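Local coordinates for protein pof8 (Schizosaccharomyces pombe, PDB 6TZN) that binds telomerase RNA ter1 and promotes its assembly with the catalytic subunit trt1; this chain is its C-terminal xRRM domain, at residues N11-I16 against E105-E110; R15-H20 against E56-I61. All coordinates share one frame; numbering follows the deposited sequence.

Contact 1: N11-I16 against E105-E110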
ATOM      1  N   ASN A  11       6.012   8.031 -10.650  1.00 21.08           N
ATOM      2  CA  ASN A  11       5.578   6.642 -10.518  1.00 20.74           C
ATOM      3  C   ASN A  11       6.077   5.974  -9.238  1.00 19.42           C
ATOM      4  O   ASN A  11       6.263   4.758  -9.195  1.00 19.72           O
ATOM      5  CB  ASN A  11       5.892   5.826 -11.774  1.00 22.91           C
ATOM      6  CG  ASN A  11       5.288   6.449 -13.008  1.00 26.18           C
ATOM      7  OD1 ASN A  11       4.130   6.872 -12.994  1.00 28.34           O
ATOM      8  ND2 ASN A  11       6.070   6.535 -14.076  1.00 30.11           N
ATOM      9  N   LEU A  12       6.230   6.749  -8.160  1.00 18.33           N
ATOM     10  CA  LEU A  12       6.652   6.218  -6.872  1.00 18.35           C
ATOM     11  C   LEU A  12       5.496   5.923  -5.929  1.00 17.47           C
ATOM     12  O   LEU A  12       5.708   5.237  -4.924  1.00 17.86           O
ATOM     13  CB  LEU A  12       7.576   7.216  -6.160  1.00 19.16           C
ATOM     14  CG  LEU A  12       8.958   7.513  -6.752  1.00 19.47           C
ATOM     15  CD1 LEU A  12       9.676   8.552  -5.885  1.00 21.56           C
ATOM     16  CD2 LEU A  12       9.780   6.245  -6.847  1.00 22.26           C
ATOM     17  N   LEU A  13       4.294   6.421  -6.210  1.00 17.59           N
ATOM     18  CA  LEU A  13       3.231   6.508  -5.211  1.00 16.68           C
ATOM     19  C   LEU A  13       2.133   5.496  -5.497  1.00 16.71           C
ATOM     20  O   LEU A  13       1.610   5.444  -6.615  1.00 18.85           O
ATOM     21  CB  LEU A  13       2.608   7.905  -5.215  1.00 18.05           C
ATOM     22  CG  LEU A  13       3.543   9.105  -5.118  1.00 18.83           C
ATOM     23  CD1 LEU A  13       2.731  10.388  -5.245  1.00 20.61           C
ATOM     24  CD2 LEU A  13       4.320   9.078  -3.802  1.00 21.62           C
ATOM     25  N   THR A  14       1.758   4.716  -4.484  1.00 16.21           N
ATOM     26  CA  THR A  14       0.611   3.820  -4.583  1.00 16.29           C
ATOM     27  C   THR A  14      -0.375   4.127  -3.468  1.00 16.52           C
ATOM     28  O   THR A  14       0.009   4.228  -2.299  1.00 18.04           O
ATOM     29  CB  THR A  14       1.000   2.335  -4.509  1.00 17.56           C
ATOM     30  OG1 THR A  14       1.542   2.029  -3.217  1.00 17.32           O
ATOM     31  CG2 THR A  14       1.998   1.981  -5.606  1.00 18.58           C
ATOM     32  N   ARG A  15      -1.642   4.258  -3.823  1.00 16.88           N
ATOM     33  CA  ARG A  15      -2.697   4.335  -2.829  1.00 17.42           C
ATOM     34  C   ARG A  15      -3.119   2.918  -2.480  1.00 16.81           C
ATOM     35  O   ARG A  15      -3.356   2.099  -3.375  1.00 19.29           O
ATOM     36  CB  ARG A  15      -3.893   5.100  -3.384  1.00 20.99           C
ATOM     37  CG  ARG A  15      -5.108   5.047  -2.471  1.00 26.34           C
ATOM     38  CD  ARG A  15      -6.230   5.912  -2.994  1.00 32.78           C
ATOM     39  NE  ARG A  15      -6.014   7.308  -2.637  1.00 41.32           N
ATOM     40  CZ  ARG A  15      -5.639   8.248  -3.494  1.00 42.83           C
ATOM     41  NH1 ARG A  15      -5.440   7.947  -4.771  1.00 43.68           N
ATOM     42  NH2 ARG A  15      -5.466   9.492  -3.072  1.00 46.92           N
ATOM     43  N   ILE A  16      -3.176   2.617  -1.188  1.00 16.53           N
ATOM     44  CA  ILE A  16      -3.708   1.354  -0.693  1.00 16.39           C
ATOM     45  C   ILE A  16      -5.091   1.632  -0.133  1.00 16.57           C
ATOM     46  O   ILE A  16      -5.254   2.536   0.694  1.00 18.79           O
ATOM     47  CB  ILE A  16      -2.804   0.751   0.399  1.00 17.58           C
ATOM     48  CG1 ILE A  16      -1.335   0.741  -0.035  1.00 20.39           C
ATOM     49  CG2 ILE A  16      -3.305  -0.638   0.787  1.00 20.12           C
ATOM     50  CD1 ILE A  16      -1.064  -0.109  -1.246  1.00 20.11           C
ATOM     51  N   GLU A 105      -3.385   1.146  -6.118  1.00 18.34           N
ATOM     52  CA  GLU A 105      -3.478   1.900  -7.363  1.00 19.84           C
ATOM     53  C   GLU A 105      -2.315   2.877  -7.457  1.00 19.29           C
ATOM     54  O   GLU A 105      -1.976   3.544  -6.475  1.00 19.23           O
ATOM     55  CB  GLU A 105      -4.781   2.714  -7.428  1.00 25.06           C
ATOM     56  CG  GLU A 105      -6.046   1.951  -7.083  1.00 33.53           C
ATOM     57  CD  GLU A 105      -7.268   2.851  -7.015  1.00 38.96           C
ATOM     58  OE1 GLU A 105      -8.386   2.350  -7.265  1.00 41.98           O
ATOM     59  OE2 GLU A 105      -7.114   4.056  -6.712  1.00 40.00           O
ATOM     60  N   LEU A 106      -1.725   2.977  -8.644  1.00 18.94           N
ATOM     61  CA  LEU A 106      -0.671   3.950  -8.875  1.00 20.06           C
ATOM     62  C   LEU A 106      -1.283   5.341  -8.959  1.00 20.15           C
ATOM     63  O   LEU A 106      -2.287   5.546  -9.650  1.00 24.78           O
ATOM     64  CB  LEU A 106       0.053   3.617 -10.178  1.00 24.06           C
ATOM     65  CG  LEU A 106       1.357   4.371 -10.442  1.00 25.86           C
ATOM     66  CD1 LEU A 106       2.457   3.908  -9.499  1.00 25.62           C
ATOM     67  CD2 LEU A 106       1.772   4.185 -11.904  1.00 30.12           C
ATOM     68  N   ILE A 107      -0.693   6.294  -8.247  1.00 19.69           N
ATOM     69  CA  ILE A 107      -1.147   7.678  -8.277  1.00 20.24           C
ATOM     70  C   ILE A 107      -0.398   8.398  -9.391  1.00 21.20           C
ATOM     71  O   ILE A 107       0.835   8.349  -9.453  1.00 23.15           O
ATOM     72  CB  ILE A 107      -0.914   8.358  -6.917  1.00 21.20           C
ATOM     73  CG1 ILE A 107      -1.692   7.629  -5.814  1.00 22.79           C
ATOM     74  CG2 ILE A 107      -1.326   9.823  -6.971  1.00 22.90           C
ATOM     75  CD1 ILE A 107      -1.460   8.184  -4.418  1.00 23.61           C
ATOM     76  N   THR A 108      -1.138   9.047 -10.289  1.00 22.53           N
ATOM     77  CA  THR A 108      -0.548   9.663 -11.475  1.00 24.46           C
ATOM     78  C   THR A 108      -1.186  11.031 -11.698  1.00 22.97           C
ATOM     79  O   THR A 108      -1.991  11.509 -10.891  1.00 25.94           O
ATOM     80  CB  THR A 108      -0.754   8.782 -12.715  1.00 30.81           C
ATOM     81  OG1 THR A 108      -2.159   8.591 -12.932  1.00 35.77           O
ATOM     82  CG2 THR A 108      -0.071   7.429 -12.556  1.00 35.49           C
ATOM     83  N   GLY A 109      -0.817  11.657 -12.813  1.00 29.51           N
ATOM     84  CA  GLY A 109      -1.482  12.871 -13.251  1.00 32.29           C
ATOM     85  C   GLY A 109      -1.414  13.982 -12.225  1.00 29.21           C
ATOM     86  O   GLY A 109      -0.409  14.165 -11.524  1.00 28.80           O
ATOM     87  N   GLU A 110      -2.511  14.737 -12.127  1.00 30.81           N
ATOM     88  CA  GLU A 110      -2.534  15.897 -11.244  1.00 32.56           C
ATOM     89  C   GLU A 110      -2.471  15.502  -9.776  1.00 31.98           C
ATOM     90  O   GLU A 110      -1.902  16.243  -8.965  1.00 32.66           O
ATOM     91  CB  GLU A 110      -3.765  16.758 -11.525  1.00 38.64           C
ATOM     92  CG  GLU A 110      -3.651  17.598 -12.786  1.00 44.99           C
ATOM     93  CD  GLU A 110      -2.446  18.523 -12.767  1.00 50.68           C
ATOM     94  OE1 GLU A 110      -1.733  18.591 -13.792  1.00 54.21           O
ATOM     95  OE2 GLU A 110      -2.216  19.186 -11.733  1.00 50.17           O
TER
HETATM   96  O   HOH W   1       3.307   7.805  -8.559  1.00 21.84           O
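Ile107 lays its CG1-CD1 arm across the Arg15 side chain at about a right angle, CG1 3.9 Å from Arg15 NH1 and CD1 over one face of the guanidinium. Arg15 carries CG anti to its backbone N (chi1 172°) and bends at chi3, while the far nitrogen NH2 forms a salt bridge with Glu111. Nearer the backbone, Ile107 CB meets Leu13 CB at 3.9 Å. Leu106 lies on the opposite face of the strand pair: its CG is anti to the backbone N (chi1 -169°), and CD1 comes within 3.4 Å of Leu13 O as CD2 nears Asn11 OD1. Three backbone bonds hold the antiparallel strands. Arg15 and Glu105 exchange two as a hydrogen-bonded pair, and Ile107 N gives a nearly straight bond to Leu13 O (2.9 Å, 175°). Beyond it a water accepts the N-H of Leu13 and lies 2.7 Å from Ile107 O, so that it bridges the chains where they diverge. Glu105 turns its carboxylate to Lys17, and Thr14 OG1 is hydrogen-bonded to Trp63 NE1. The pair thus joins central strand 13-17 to outermost strand 103-106. Helix 66-78 packs on Thr14 through Ala69, Cys72 and Ile73, helix 109-119 covers Leu13 with Tyr115 and Trp116, and strand 58-63 flanks the other edge of strand 13-17.

Contact 2: R15-H20 against E56-I61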
ATOM      1  N   ARG A  15      -1.642   4.258  -3.823  1.00 16.88           N
ATOM      2  CA  ARG A  15      -2.697   4.335  -2.829  1.00 17.42           C
ATOM      3  C   ARG A  15      -3.119   2.918  -2.480  1.00 16.81           C
ATOM      4  O   ARG A  15      -3.356   2.099  -3.375  1.00 19.29           O
ATOM      5  CB  ARG A  15      -3.893   5.100  -3.384  1.00 20.99           C
ATOM      6  CG  ARG A  15      -5.108   5.047  -2.471  1.00 26.34           C
ATOM      7  CD  ARG A  15      -6.230   5.912  -2.994  1.00 32.78           C
ATOM      8  NE  ARG A  15      -6.014   7.308  -2.637  1.00 41.32           N
ATOM      9  CZ  ARG A  15      -5.639   8.248  -3.494  1.00 42.83           C
ATOM     10  NH1 ARG A  15      -5.440   7.947  -4.771  1.00 43.68           N
ATOM     11  NH2 ARG A  15      -5.466   9.492  -3.072  1.00 46.92           N
ATOM     12  N   ILE A  16      -3.176   2.617  -1.188  1.00 16.53           N
ATOM     13  CA  ILE A  16      -3.708   1.354  -0.693  1.00 16.39           C
ATOM     14  C   ILE A  16      -5.091   1.632  -0.133  1.00 16.57           C
ATOM     15  O   ILE A  16      -5.254   2.536   0.694  1.00 18.79           O
ATOM     16  CB  ILE A  16      -2.804   0.751   0.399  1.00 17.58           C
ATOM     17  CG1 ILE A  16      -1.335   0.741  -0.035  1.00 20.39           C
ATOM     18  CG2 ILE A  16      -3.305  -0.638   0.787  1.00 20.12           C
ATOM     19  CD1 ILE A  16      -1.064  -0.109  -1.246  1.00 20.11           C
ATOM     20  N   LYS A  17      -6.089   0.886  -0.594  1.00 16.04           N
ATOM     21  CA  LYS A  17      -7.463   1.062  -0.149  1.00 16.03           C
ATOM     22  C   LYS A  17      -7.964  -0.182   0.570  1.00 16.35           C
ATOM     23  O   LYS A  17      -7.508  -1.302   0.311  1.00 16.83           O
ATOM     24  CB  LYS A  17      -8.399   1.356  -1.326  1.00 19.53           C
ATOM     25  CG  LYS A  17      -8.073   2.654  -2.038  1.00 23.94           C
ATOM     26  CD  LYS A  17      -9.169   3.057  -3.002  1.00 33.45           C
ATOM     27  CE  LYS A  17      -9.269   2.097  -4.167  1.00 39.65           C
ATOM     28  NZ  LYS A  17     -10.380   2.493  -5.076  1.00 44.02           N
ATOM     29  N   ASN A  18      -8.933   0.039   1.466  1.00 15.94           N
ATOM     30  CA  ASN A  18      -9.613  -1.009   2.229  1.00 16.41           C
ATOM     31  C   ASN A  18      -8.750  -1.597   3.341  1.00 15.86           C
ATOM     32  O   ASN A  18      -8.929  -2.751   3.736  1.00 17.83           O
ATOM     33  CB  ASN A  18     -10.238  -2.077   1.330  1.00 18.28           C
ATOM     34  CG  ASN A  18     -11.178  -1.472   0.321  1.00 18.89           C
ATOM     35  OD1 ASN A  18     -12.020  -0.639   0.669  1.00 21.33           O
ATOM     36  ND2 ASN A  18     -11.037  -1.870  -0.937  1.00 20.66           N
ATOM     37  N   LEU A  19      -7.834  -0.793   3.874  1.00 15.53           N
ATOM     38  CA  LEU A  19      -7.164  -1.154   5.113  1.00 15.20           C
ATOM     39  C   LEU A  19      -8.168  -1.167   6.262  1.00 15.84           C
ATOM     40  O   LEU A  19      -9.180  -0.457   6.242  1.00 16.80           O
ATOM     41  CB  LEU A  19      -6.083  -0.124   5.437  1.00 16.32           C
ATOM     42  CG  LEU A  19      -4.885  -0.119   4.486  1.00 16.76           C
ATOM     43  CD1 LEU A  19      -4.109   1.178   4.616  1.00 20.05           C
ATOM     44  CD2 LEU A  19      -3.996  -1.325   4.765  1.00 17.35           C
ATOM     45  N   HIS A  20      -7.888  -1.988   7.262  1.00 15.38           N
ATOM     46  CA  HIS A  20      -8.685  -1.940   8.479  1.00 14.90           C
ATOM     47  C   HIS A  20      -8.587  -0.547   9.100  1.00 15.24           C
ATOM     48  O   HIS A  20      -7.478  -0.011   9.235  1.00 16.95           O
ATOM     49  CB  HIS A  20      -8.218  -2.994   9.470  1.00 16.33           C
ATOM     50  CG  HIS A  20      -9.150  -3.175  10.622  1.00 16.69           C
ATOM     51  ND1 HIS A  20      -9.250  -2.264  11.655  1.00 17.91           N
ATOM     52  CD2 HIS A  20     -10.052  -4.149  10.887  1.00 17.37           C
ATOM     53  CE1 HIS A  20     -10.170  -2.675  12.509  1.00 18.23           C
ATOM     54  NE2 HIS A  20     -10.675  -3.813  12.065  1.00 17.70           N
ATOM     55  N   GLU A  56      -8.628   6.060   9.143  1.00 20.06           N
ATOM     56  CA  GLU A  56      -8.876   6.043   7.711  1.00 18.75           C
ATOM     57  C   GLU A  56      -8.636   4.636   7.181  1.00 17.61           C
ATOM     58  O   GLU A  56      -7.984   3.809   7.825  1.00 19.43           O
ATOM     59  CB  GLU A  56      -8.000   7.076   6.993  1.00 21.48           C
ATOM     60  CG  GLU A  56      -8.271   8.494   7.524  1.00 23.68           C
ATOM     61  CD  GLU A  56      -7.750   9.608   6.638  1.00 28.09           C
ATOM     62  OE1 GLU A  56      -6.977   9.338   5.696  1.00 27.86           O
ATOM     63  OE2 GLU A  56      -8.110  10.776   6.891  1.00 31.82           O
ATOM     64  N   THR A  57      -9.195   4.360   6.004  1.00 18.07           N
ATOM     65  CA  THR A  57      -9.073   3.046   5.388  1.00 17.56           C
ATOM     66  C   THR A  57      -8.147   3.070   4.182  1.00 16.65           C
ATOM     67  O   THR A  57      -8.082   2.085   3.440  1.00 16.87           O
ATOM     68  CB  THR A  57     -10.451   2.500   5.003  1.00 17.85           C
ATOM     69  OG1 THR A  57     -11.060   3.378   4.052  1.00 19.22           O
ATOM     70  CG2 THR A  57     -11.350   2.367   6.227  1.00 21.08           C
ATOM     71  N   GLU A  58      -7.437   4.174   3.969  1.00 17.74           N
ATOM     72  CA  GLU A  58      -6.525   4.320   2.845  1.00 17.81           C
ATOM     73  C   GLU A  58      -5.193   4.857   3.343  1.00 16.82           C
ATOM     74  O   GLU A  58      -5.120   5.529   4.378  1.00 18.09           O
ATOM     75  CB  GLU A  58      -7.090   5.268   1.775  1.00 22.34           C
ATOM     76  CG  GLU A  58      -8.407   4.808   1.175  1.00 30.31           C
ATOM     77  CD  GLU A  58      -8.940   5.751   0.113  1.00 39.64           C
ATOM     78  OE1 GLU A  58      -8.280   6.775  -0.166  1.00 39.50           O
ATOM     79  OE2 GLU A  58     -10.025   5.466  -0.439  1.00 45.97           O
ATOM     80  N   ALA A  59      -4.134   4.541   2.601  1.00 17.38           N
ATOM     81  CA  ALA A  59      -2.816   5.108   2.839  1.00 16.87           C
ATOM     82  C   ALA A  59      -2.175   5.407   1.495  1.00 16.60           C
ATOM     83  O   ALA A  59      -2.530   4.816   0.471  1.00 18.24           O
ATOM     84  CB  ALA A  59      -1.924   4.139   3.627  1.00 16.99           C
ATOM     85  N   ILE A  60      -1.210   6.322   1.496  1.00 15.77           N
ATOM     86  CA  ILE A  60      -0.380   6.567   0.316  1.00 16.20           C
ATOM     87  C   ILE A  60       1.036   6.121   0.643  1.00 16.00           C
ATOM     88  O   ILE A  60       1.619   6.570   1.635  1.00 17.17           O
ATOM     89  CB  ILE A  60      -0.407   8.039  -0.126  1.00 19.09           C
ATOM     90  CG1 ILE A  60      -1.823   8.439  -0.551  1.00 23.51           C
ATOM     91  CG2 ILE A  60       0.600   8.263  -1.250  1.00 21.24           C
ATOM     92  CD1 ILE A  60      -1.948   9.877  -1.006  1.00 26.86           C
ATOM     93  N   ILE A  61       1.579   5.227  -0.180  1.00 16.09           N
ATOM     94  CA  ILE A  61       2.925   4.700   0.004  1.00 16.21           C
ATOM     95  C   ILE A  61       3.860   5.382  -0.987  1.00 15.79           C
ATOM     96  O   ILE A  61       3.597   5.387  -2.198  1.00 16.50           O
ATOM     97  CB  ILE A  61       2.961   3.173  -0.199  1.00 17.12           C
ATOM     98  CG1 ILE A  61       1.770   2.481   0.483  1.00 19.37           C
ATOM     99  CG2 ILE A  61       4.302   2.615   0.282  1.00 19.33           C
ATOM    100  CD1 ILE A  61       1.670   2.730   1.983  1.00 19.80           C
TER
HETATM  101  O   HOH W   2     -10.645   2.497   1.443  1.00 25.01           O
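Arg15 NE and Glu58 OE1 form a long, weak ion pair at 3.4 Å, the guanidinium and carboxylate planes turned 64° apart; NH2 also nears Ile60 CD1. Next, Ile16 exchanges two backbone bonds with Ala59, Ile16 N to Ala59 O being 2.8 Å. Its side chain goes to the other face of the sheet, where CG1 crosses Ile61 CG1 at 3.6 Å, with Leu32 of helix 25-39 against both. Lys17 runs side by side with Glu58, Lys17 CD lying 3.6 Å from Glu58 OE2. Its chain bends at chi3 (-67°), and NZ pairs with Glu105. An alanine in place of Glu58 would probably leave Arg15 NE without this acidic mate and uncover the methylenes of Lys17. At Asn18 a water accepts from the backbone N and is hydrogen-bonded to Thr57 OG1. Leu19 N then bonds to Thr57 O at 2.9 Å, bent to 141°, and Leu19 CD1 packs on Ala59 CB at 3.8 Å. Arg15, Lys17, Glu58 and Ile60 share one face, Ile16 and Ala59 the other; with strand order 2-3-1-4 this is the pairing of the two central strands of an RRM sheet.

Contacts 1 and 2 use the two edges of strand 13-17; their segments overlap at Arg15 and Ile16, of which Arg15 touches partners in both, and their centres lie about 12 Å apart. Backbone pairing alternates along the shared strand: Arg15 bonds to Glu105 in contact 1, Ile16 to Ala59 in contact 2, and Thr14 O lies 2.8 Å from Ile61 N, a probable hydrogen bond. On the face carrying Arg15, charge and packing link the neighbouring segments: Lys17 NZ reaches Glu105 OE1 at 3.0 Å, and Ile107 CD1, just past strand 103-106, rests 3.8 Å from Ile60 CG2. Canonical RRMs present this sheet face to RNA, but here helix 109-119 supplies Glu111 to Arg15, consistent with the added C-terminal helix of an xRRM.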